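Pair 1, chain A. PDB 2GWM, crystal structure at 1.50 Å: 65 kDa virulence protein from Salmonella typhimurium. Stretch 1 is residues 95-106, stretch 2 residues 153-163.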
# COMPACT_ATOMS: atom_id res chain seq x y z
N LYS A 95 0.66 15.69 -8.83
CA LYS A 95 1.70 16.70 -8.84
C LYS A 95 2.76 16.36 -7.80
O LYS A 95 3.94 16.44 -8.08
CB LYS A 95 1.13 18.05 -8.51
CG LYS A 95 2.21 19.12 -8.48
CD LYS A 95 1.66 20.53 -8.48
CE LYS A 95 2.80 21.55 -8.55
NZ LYS A 95 3.63 21.44 -9.81
N GLU A 96 2.33 15.95 -6.62
CA GLU A 96 3.25 15.52 -5.55
C GLU A 96 4.19 14.37 -5.99
O GLU A 96 5.41 14.40 -5.78
CB GLU A 96 2.46 15.01 -4.33
CG GLU A 96 1.99 16.04 -3.38
CD GLU A 96 2.52 15.75 -1.98
OE1 GLU A 96 3.46 16.50 -1.57
OE2 GLU A 96 2.04 14.77 -1.32
N TYR A 97 3.62 13.36 -6.63
CA TYR A 97 4.39 12.17 -6.96
C TYR A 97 5.29 12.37 -8.19
O TYR A 97 6.13 11.52 -8.46
CB TYR A 97 3.40 11.02 -7.26
CG TYR A 97 2.93 10.29 -6.03
CD1 TYR A 97 2.21 10.96 -5.05
CD2 TYR A 97 3.26 8.99 -5.81
CE1 TYR A 97 1.80 10.30 -3.86
CE2 TYR A 97 2.84 8.33 -4.63
CZ TYR A 97 2.13 9.01 -3.67
OH TYR A 97 1.69 8.46 -2.47
N THR A 98 5.07 13.47 -8.90
CA THR A 98 5.85 13.75 -10.14
C THR A 98 6.69 14.99 -10.01
O THR A 98 7.17 15.55 -10.99
CB THR A 98 4.98 13.84 -11.42
OG1 THR A 98 4.01 14.86 -11.28
CG2 THR A 98 4.32 12.55 -11.70
N THR A 99 6.90 15.39 -8.77
CA THR A 99 7.86 16.46 -8.45
C THR A 99 9.20 15.81 -8.07
O THR A 99 9.36 15.21 -6.98
CB THR A 99 7.33 17.35 -7.34
OG1 THR A 99 6.08 17.93 -7.75
CG2 THR A 99 8.31 18.46 -7.05
N ILE A 100 10.18 15.97 -8.95
CA ILE A 100 11.48 15.38 -8.74
C ILE A 100 12.04 15.85 -7.41
O ILE A 100 12.04 17.06 -7.11
CB ILE A 100 12.50 15.76 -9.85
CG1 ILE A 100 12.03 15.28 -11.19
CG2 ILE A 100 13.86 15.17 -9.51
CD1 ILE A 100 12.13 13.81 -11.31
N GLY A 101 12.49 14.89 -6.61
CA GLY A 101 13.08 15.15 -5.33
C GLY A 101 12.11 15.36 -4.19
O GLY A 101 12.54 15.53 -3.04
N ASN A 102 10.80 15.33 -4.47
CA ASN A 102 9.77 15.45 -3.41
C ASN A 102 9.91 14.27 -2.43
O ASN A 102 10.36 13.17 -2.77
CB ASN A 102 8.38 15.48 -4.02
CG ASN A 102 7.31 16.05 -3.10
OD1 ASN A 102 7.59 16.72 -2.10
ND2 ASN A 102 6.04 15.84 -3.48
N ILE A 103 9.57 14.54 -1.18
CA ILE A 103 9.48 13.48 -0.18
C ILE A 103 8.04 13.41 0.25
O ILE A 103 7.46 14.41 0.68
CB ILE A 103 10.44 13.76 0.99
CG1 ILE A 103 11.86 13.71 0.43
CG2 ILE A 103 10.25 12.74 2.07
CD1 ILE A 103 12.82 13.95 1.34
N ILE A 104 7.48 12.21 0.08
CA ILE A 104 6.05 11.96 0.33
C ILE A 104 5.90 10.98 1.48
O ILE A 104 6.77 10.16 1.70
CB ILE A 104 5.36 11.43 -0.90
CG1 ILE A 104 5.55 12.46 -2.02
CG2 ILE A 104 3.84 11.17 -0.65
CD1 ILE A 104 5.06 12.01 -3.31
N ILE A 105 4.86 11.18 2.28
CA ILE A 105 4.53 10.26 3.37
C ILE A 105 3.21 9.60 2.97
O ILE A 105 2.23 10.29 2.71
CB ILE A 105 4.33 10.97 4.69
CG1 ILE A 105 5.62 11.69 5.07
CG2 ILE A 105 3.95 9.97 5.77
CD1 ILE A 105 5.59 12.44 6.28
N ASP A 106 3.24 8.29 2.89
CA ASP A 106 2.02 7.50 2.71
C ASP A 106 1.41 7.21 4.07
O ASP A 106 1.98 6.45 4.85
CB ASP A 106 2.30 6.19 1.97
CG ASP A 106 1.01 5.48 1.51
OD1 ASP A 106 -0.02 5.66 2.19
OD2 ASP A 106 1.00 4.77 0.49
N PRO A 153 1.77 2.00 8.10
CA PRO A 153 1.51 3.43 7.86
C PRO A 153 2.73 4.32 8.00
O PRO A 153 3.61 4.03 8.81
CB PRO A 153 0.46 3.78 8.92
CG PRO A 153 -0.21 2.54 9.17
CD PRO A 153 0.84 1.48 9.11
N ASN A 154 2.75 5.41 7.21
CA ASN A 154 3.72 6.48 7.26
C ASN A 154 5.04 6.13 6.60
O ASN A 154 6.07 6.66 6.98
CB ASN A 154 3.95 7.03 8.65
CG ASN A 154 2.67 7.40 9.31
OD1 ASN A 154 1.83 8.05 8.70
ND2 ASN A 154 2.51 6.95 10.58
N THR A 155 5.00 5.29 5.57
CA THR A 155 6.21 5.11 4.73
C THR A 155 6.59 6.43 4.08
O THR A 155 5.75 7.11 3.51
CB THR A 155 5.98 4.07 3.64
OG1 THR A 155 5.47 2.83 4.17
CG2 THR A 155 7.25 3.76 2.91
N LYS A 156 7.87 6.77 4.17
CA LYS A 156 8.41 7.94 3.52
C LYS A 156 9.16 7.50 2.25
O LYS A 156 9.99 6.62 2.28
CB LYS A 156 9.40 8.63 4.41
CG LYS A 156 9.71 10.03 4.05
CD LYS A 156 10.66 10.64 5.06
CE LYS A 156 10.01 11.02 6.37
NZ LYS A 156 11.05 11.57 7.39
N LEU A 157 8.84 8.18 1.18
CA LEU A 157 9.50 7.93 -0.08
C LEU A 157 9.94 9.17 -0.80
O LEU A 157 9.27 10.19 -0.82
CB LEU A 157 8.59 7.23 -1.00
CG LEU A 157 7.90 5.98 -0.43
CD1 LEU A 157 6.57 6.41 -0.10
CD2 LEU A 157 7.86 4.85 -1.40
N LYS A 158 11.06 9.00 -1.44
CA LYS A 158 11.65 10.05 -2.28
C LYS A 158 11.38 9.77 -3.75
O LYS A 158 11.53 8.65 -4.20
CB LYS A 158 13.13 10.10 -2.05
CG LYS A 158 13.73 11.14 -2.87
CD LYS A 158 15.20 11.22 -2.71
CE LYS A 158 15.71 12.50 -3.43
NZ LYS A 158 17.17 12.75 -3.25
N ILE A 159 10.95 10.81 -4.46
CA ILE A 159 10.72 10.75 -5.91
C ILE A 159 12.05 11.04 -6.54
O ILE A 159 12.56 12.18 -6.46
CB ILE A 159 9.73 11.86 -6.35
CG1 ILE A 159 8.40 11.82 -5.55
CG2 ILE A 159 9.51 11.80 -7.84
CD1 ILE A 159 7.76 10.52 -5.54
N GLU A 160 12.63 10.02 -7.18
CA GLU A 160 13.96 10.18 -7.77
C GLU A 160 13.92 10.57 -9.26
O GLU A 160 14.65 11.46 -9.69
CB GLU A 160 14.73 8.88 -7.53
CG GLU A 160 14.97 8.65 -6.06
CD GLU A 160 16.01 7.60 -5.77
OE1 GLU A 160 16.02 6.54 -6.47
OE2 GLU A 160 16.78 7.83 -4.82
N SER A 161 13.09 9.91 -10.05
CA SER A 161 12.89 10.32 -11.44
C SER A 161 11.54 9.89 -11.96
O SER A 161 10.94 8.95 -11.43
CB SER A 161 13.99 9.77 -12.33
OG SER A 161 14.05 8.37 -12.39
N ILE A 162 11.10 10.58 -13.01
CA ILE A 162 9.85 10.30 -13.67
C ILE A 162 10.19 10.08 -15.13
O ILE A 162 10.97 10.87 -15.71
CB ILE A 162 8.80 11.44 -13.52
CG1 ILE A 162 8.52 11.77 -12.03
CG2 ILE A 162 7.50 11.03 -14.26
CD1 ILE A 162 9.29 12.87 -11.45
N VAL A 163 9.67 8.99 -15.70
CA VAL A 163 9.93 8.64 -17.09
C VAL A 163 8.59 8.56 -17.76
O VAL A 163 7.86 7.58 -17.53
CB VAL A 163 10.62 7.26 -17.15
CG1 VAL A 163 11.11 7.01 -18.47
CG2 VAL A 163 11.80 7.22 -16.09

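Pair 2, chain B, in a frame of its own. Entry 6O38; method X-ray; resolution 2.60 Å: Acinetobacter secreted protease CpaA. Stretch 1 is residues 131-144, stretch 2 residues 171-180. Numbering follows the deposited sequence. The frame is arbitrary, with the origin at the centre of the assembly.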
# COMPACT_ATOMS: atom_id res chain seq x y z
N ALA B 131 6.17 -31.87 3.07
CA ALA B 131 6.22 -31.16 1.80
C ALA B 131 4.80 -30.88 1.32
O ALA B 131 3.96 -31.78 1.30
CB ALA B 131 6.98 -31.97 0.75
N LEU B 132 4.54 -29.63 0.96
CA LEU B 132 3.26 -29.31 0.36
C LEU B 132 3.27 -29.71 -1.11
O LEU B 132 4.28 -29.50 -1.80
CB LEU B 132 2.95 -27.82 0.50
CG LEU B 132 2.80 -27.28 1.92
CD1 LEU B 132 2.52 -25.78 1.89
CD2 LEU B 132 1.70 -28.02 2.66
N PRO B 133 2.19 -30.29 -1.62
CA PRO B 133 2.17 -30.70 -3.03
C PRO B 133 2.11 -29.49 -3.95
O PRO B 133 1.48 -28.47 -3.64
CB PRO B 133 0.91 -31.55 -3.13
CG PRO B 133 0.01 -31.00 -2.08
CD PRO B 133 0.92 -30.60 -0.94
N SER B 134 2.77 -29.61 -5.09
CA SER B 134 2.72 -28.57 -6.10
C SER B 134 1.58 -28.83 -7.07
O SER B 134 0.99 -29.91 -7.12
CB SER B 134 4.05 -28.50 -6.86
OG SER B 134 5.09 -28.03 -6.02
N ASP B 135 1.27 -27.81 -7.87
CA ASP B 135 0.27 -27.89 -8.93
C ASP B 135 -1.08 -28.36 -8.39
O ASP B 135 -1.65 -29.38 -8.80
CB ASP B 135 0.77 -28.81 -10.05
CG ASP B 135 2.08 -28.33 -10.63
OD1 ASP B 135 2.28 -27.10 -10.74
OD2 ASP B 135 2.94 -29.18 -10.91
N VAL B 136 -1.60 -27.58 -7.45
CA VAL B 136 -2.94 -27.75 -6.90
C VAL B 136 -3.80 -26.62 -7.45
O VAL B 136 -3.30 -25.73 -8.15
CB VAL B 136 -2.92 -27.76 -5.36
CG1 VAL B 136 -1.79 -28.65 -4.86
CG2 VAL B 136 -2.77 -26.35 -4.83
N ARG B 137 -5.10 -26.65 -7.15
CA ARG B 137 -6.01 -25.63 -7.67
C ARG B 137 -5.55 -24.25 -7.24
O ARG B 137 -5.25 -24.02 -6.06
CB ARG B 137 -7.43 -25.90 -7.15
CG ARG B 137 -8.52 -25.01 -7.70
CD ARG B 137 -9.90 -25.44 -7.18
NE ARG B 137 -10.27 -26.79 -7.59
CZ ARG B 137 -10.81 -27.09 -8.77
NH1 ARG B 137 -11.12 -28.35 -9.06
NH2 ARG B 137 -11.04 -26.14 -9.66
N ASP B 138 -5.47 -23.33 -8.20
CA ASP B 138 -5.01 -21.97 -7.93
C ASP B 138 -5.86 -21.32 -6.84
O ASP B 138 -7.09 -21.36 -6.88
CB ASP B 138 -5.06 -21.14 -9.21
CG ASP B 138 -4.53 -19.73 -9.00
OD1 ASP B 138 -3.32 -19.57 -8.77
OD2 ASP B 138 -5.34 -18.77 -9.07
N GLY B 139 -5.19 -20.71 -5.87
CA GLY B 139 -5.86 -20.09 -4.75
C GLY B 139 -6.02 -20.97 -3.53
O GLY B 139 -6.54 -20.49 -2.51
N THR B 140 -5.60 -22.23 -3.60
CA THR B 140 -5.69 -23.13 -2.45
C THR B 140 -4.91 -22.57 -1.27
O THR B 140 -3.71 -22.27 -1.39
CB THR B 140 -5.17 -24.52 -2.82
OG1 THR B 140 -5.91 -25.03 -3.93
CG2 THR B 140 -5.31 -25.47 -1.64
N THR B 141 -5.58 -22.43 -0.14
CA THR B 141 -4.99 -21.90 1.08
C THR B 141 -4.87 -23.02 2.10
O THR B 141 -5.83 -23.77 2.32
CB THR B 141 -5.83 -20.75 1.64
OG1 THR B 141 -5.95 -19.72 0.66
CG2 THR B 141 -5.19 -20.18 2.90
N VAL B 142 -3.70 -23.14 2.71
CA VAL B 142 -3.42 -24.19 3.68
C VAL B 142 -2.88 -23.56 4.96
O VAL B 142 -2.05 -22.66 4.91
CB VAL B 142 -2.41 -25.22 3.12
CG1 VAL B 142 -2.01 -26.23 4.18
CG2 VAL B 142 -3.00 -25.93 1.91
N GLN B 143 -3.37 -24.05 6.10
CA GLN B 143 -2.86 -23.65 7.40
C GLN B 143 -2.01 -24.78 7.96
O GLN B 143 -2.51 -25.88 8.19
CB GLN B 143 -4.00 -23.32 8.36
CG GLN B 143 -3.57 -23.22 9.82
CD GLN B 143 -4.73 -23.06 10.78
OE1 GLN B 143 -5.76 -23.72 10.63
NE2 GLN B 143 -4.57 -22.18 11.76
N VAL B 144 -0.72 -24.51 8.15
CA VAL B 144 0.21 -25.48 8.70
C VAL B 144 0.42 -25.17 10.17
O VAL B 144 0.90 -24.08 10.52
CB VAL B 144 1.55 -25.47 7.93
CG1 VAL B 144 2.43 -26.62 8.39
CG2 VAL B 144 1.30 -25.54 6.43
N SER B 171 3.45 -23.15 16.47
CA SER B 171 3.72 -22.53 15.17
C SER B 171 2.47 -22.58 14.29
O SER B 171 1.67 -23.51 14.36
CB SER B 171 4.88 -23.23 14.48
OG SER B 171 6.08 -23.09 15.23
N GLU B 172 2.32 -21.56 13.45
CA GLU B 172 1.16 -21.46 12.57
C GLU B 172 1.55 -20.67 11.33
O GLU B 172 1.89 -19.49 11.43
CB GLU B 172 -0.01 -20.79 13.29
CG GLU B 172 -1.25 -20.62 12.43
CD GLU B 172 -2.47 -20.22 13.25
OE1 GLU B 172 -2.36 -20.17 14.49
OE2 GLU B 172 -3.53 -19.96 12.65
N TYR B 173 1.51 -21.33 10.17
CA TYR B 173 1.83 -20.71 8.89
C TYR B 173 0.67 -20.92 7.93
O TYR B 173 0.15 -22.03 7.82
CB TYR B 173 3.12 -21.28 8.29
CG TYR B 173 4.32 -21.24 9.21
CD1 TYR B 173 4.63 -20.09 9.93
CD2 TYR B 173 5.14 -22.34 9.36
CE1 TYR B 173 5.72 -20.04 10.77
CE2 TYR B 173 6.24 -22.31 10.20
CZ TYR B 173 6.53 -21.16 10.90
OH TYR B 173 7.62 -21.12 11.73
N TRP B 174 0.27 -19.85 7.24
CA TRP B 174 -0.75 -19.92 6.21
C TRP B 174 -0.12 -19.66 4.85
O TRP B 174 0.58 -18.66 4.67
CB TRP B 174 -1.86 -18.89 6.47
CG TRP B 174 -2.72 -19.20 7.66
CD1 TRP B 174 -2.36 -19.13 8.98
CD2 TRP B 174 -4.09 -19.63 7.65
NE1 TRP B 174 -3.41 -19.48 9.78
CE2 TRP B 174 -4.49 -19.79 8.99
CE3 TRP B 174 -5.02 -19.88 6.63
CZ2 TRP B 174 -5.77 -20.20 9.34
CZ3 TRP B 174 -6.29 -20.29 6.99
CH2 TRP B 174 -6.66 -20.45 8.33
N PHE B 175 -0.36 -20.57 3.90
CA PHE B 175 0.16 -20.46 2.55
C PHE B 175 -0.98 -20.47 1.54
O PHE B 175 -2.00 -21.12 1.75
CB PHE B 175 1.13 -21.61 2.22
CG PHE B 175 2.37 -21.62 3.05
CD1 PHE B 175 3.48 -20.89 2.67
CD2 PHE B 175 2.45 -22.39 4.21
CE1 PHE B 175 4.64 -20.90 3.43
CE2 PHE B 175 3.60 -22.41 4.97
CZ PHE B 175 4.69 -21.66 4.58
N LYS B 176 -0.78 -19.74 0.45
CA LYS B 176 -1.69 -19.78 -0.69
C LYS B 176 -0.88 -20.07 -1.94
O LYS B 176 0.16 -19.45 -2.17
CB LYS B 176 -2.47 -18.47 -0.84
CG LYS B 176 -3.55 -18.51 -1.91
CD LYS B 176 -4.56 -17.39 -1.73
CE LYS B 176 -3.97 -16.03 -2.03
NZ LYS B 176 -5.00 -14.96 -2.05
N TYR B 177 -1.37 -21.01 -2.76
CA TYR B 177 -0.65 -21.44 -3.95
C TYR B 177 -1.00 -20.55 -5.13
O TYR B 177 -2.18 -20.32 -5.42
CB TYR B 177 -0.98 -22.90 -4.27
CG TYR B 177 -0.16 -23.49 -5.39
CD1 TYR B 177 1.14 -23.93 -5.17
CD2 TYR B 177 -0.68 -23.60 -6.67
CE1 TYR B 177 1.90 -24.47 -6.19
CE2 TYR B 177 0.07 -24.14 -7.70
CZ TYR B 177 1.36 -24.57 -7.46
OH TYR B 177 2.11 -25.10 -8.48
N TYR B 178 0.03 -20.05 -5.81
CA TYR B 178 -0.12 -19.23 -7.00
C TYR B 178 0.38 -20.03 -8.19
O TYR B 178 1.58 -20.28 -8.32
CB TYR B 178 0.65 -17.91 -6.87
CG TYR B 178 0.01 -16.90 -5.94
CD1 TYR B 178 -0.01 -17.11 -4.57
CD2 TYR B 178 -0.55 -15.73 -6.44
CE1 TYR B 178 -0.59 -16.18 -3.72
CE2 TYR B 178 -1.12 -14.80 -5.60
CZ TYR B 178 -1.14 -15.03 -4.24
OH TYR B 178 -1.72 -14.11 -3.40
N SER B 179 -0.55 -20.44 -9.07
CA SER B 179 -0.16 -21.22 -10.24
C SER B 179 0.65 -20.39 -11.23
O SER B 179 1.43 -20.94 -12.01
CB SER B 179 -1.40 -21.81 -10.92
OG SER B 179 -2.39 -20.82 -11.11
N ALA B 180 0.47 -19.06 -11.21
CA ALA B 180 1.30 -18.20 -12.05
C ALA B 180 2.76 -18.26 -11.63
O ALA B 180 3.65 -18.03 -12.45
CB ALA B 180 0.79 -16.76 -11.99

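The sharpest difference between the two pairs lies at one matched position, A:Ile159 in pair 1 and B:Tyr177 in pair 2. Both side chains point toward the other stretch, and each is the residue most covered in its pair, yet they fill the space in different ways. A:Ile159 is compact and packs against the turn and the residues around it: its CB lies 3.4 Å from A:Thr99 O, its CG2 lies 3.4 Å from A:Tyr97 O, and its CD1 meets A:Ile104 CD1 at 3.8 Å. B:Tyr177, with chi1 in t rather than m, sends its ring across to the loop before the turn. Its CD2 packs 3.9 Å from B:Val136 CG2, and its hydroxyl oxygen OH accepts a weak hydrogen bond from B:Asp135 N at 2.9 Å. An apolar plug in one pair corresponds to an aromatic ring with a polar tip in the other. The chain leading in differs too: in pair 1 it leaves a helix at A:Thr98, whereas in pair 2 it is a loop.

Around this position the backbone is nearly the same, and 14 central residues superpose with an RMSD of 0.8 Å. In both pairs a type II turn, A:Thr99 to A:Asn102 or B:Arg137 to B:Thr140, feeds a strand that runs antiparallel to the second stretch. The matched glycines, A:Gly101 and B:Gly139, adopt positive phi, which favours glycine, and their amides open the ladder: A:Gly101 N donates to A:Ile159 O at 2.7 Å, and B:Gly139 N to B:Tyr177 O at 3.1 Å. The return bonds run from A:Ile159 N to A:Asn102 O and from B:Tyr177 N to B:Thr140 O, both 3.0 Å. One step on, A:Ile104 pairs with A:Leu157 as B:Val142 does with B:Phe175. These bonds belong to the main chain, and the same register is found with different side chains.

The turn itself is braced differently. A:Asn102 ND2 reaches back to A:Glu96 O at 2.8 Å, tying the turn to the helix; at the matched position, B:Thr140 OG1 makes a very short bond of 2.4 Å to B:Arg137 O, inside the turn. At the matched position two residues earlier, A:Ile100 extends an aliphatic chain along the second stretch, its CG2 3.8 Å from A:Glu160 O, while B:Asp138 uses OD1 to accept bonds from B:Ser179 N at 2.9 Å and B:Ser179 OG at 2.8 Å.

The sheet faces diverge as well. Beside A:Ile103 and A:Ile105, the lysine A:Lys156 contributes its aliphatic portion, with CG 3.4 Å from A:Ile103 CG2. Its counterpart B:Trp174 offers an indole: B:Gln143 CB sits over the six-membered ring, 3.6 Å from its centroid, and B:Thr141 CG2 lies at the edge, 3.7 Å from B:Trp174 CE3. On the other face, B:Val144 CG2 packs 4.0 Å from B:Phe175 CD2, where the position matching B:Val144 is A:Asp106, whose side chain begins on that face but whose end leads away from the other stretch. The general principle is plain: the main chain fixes the frame, and quite different side chains can fill it.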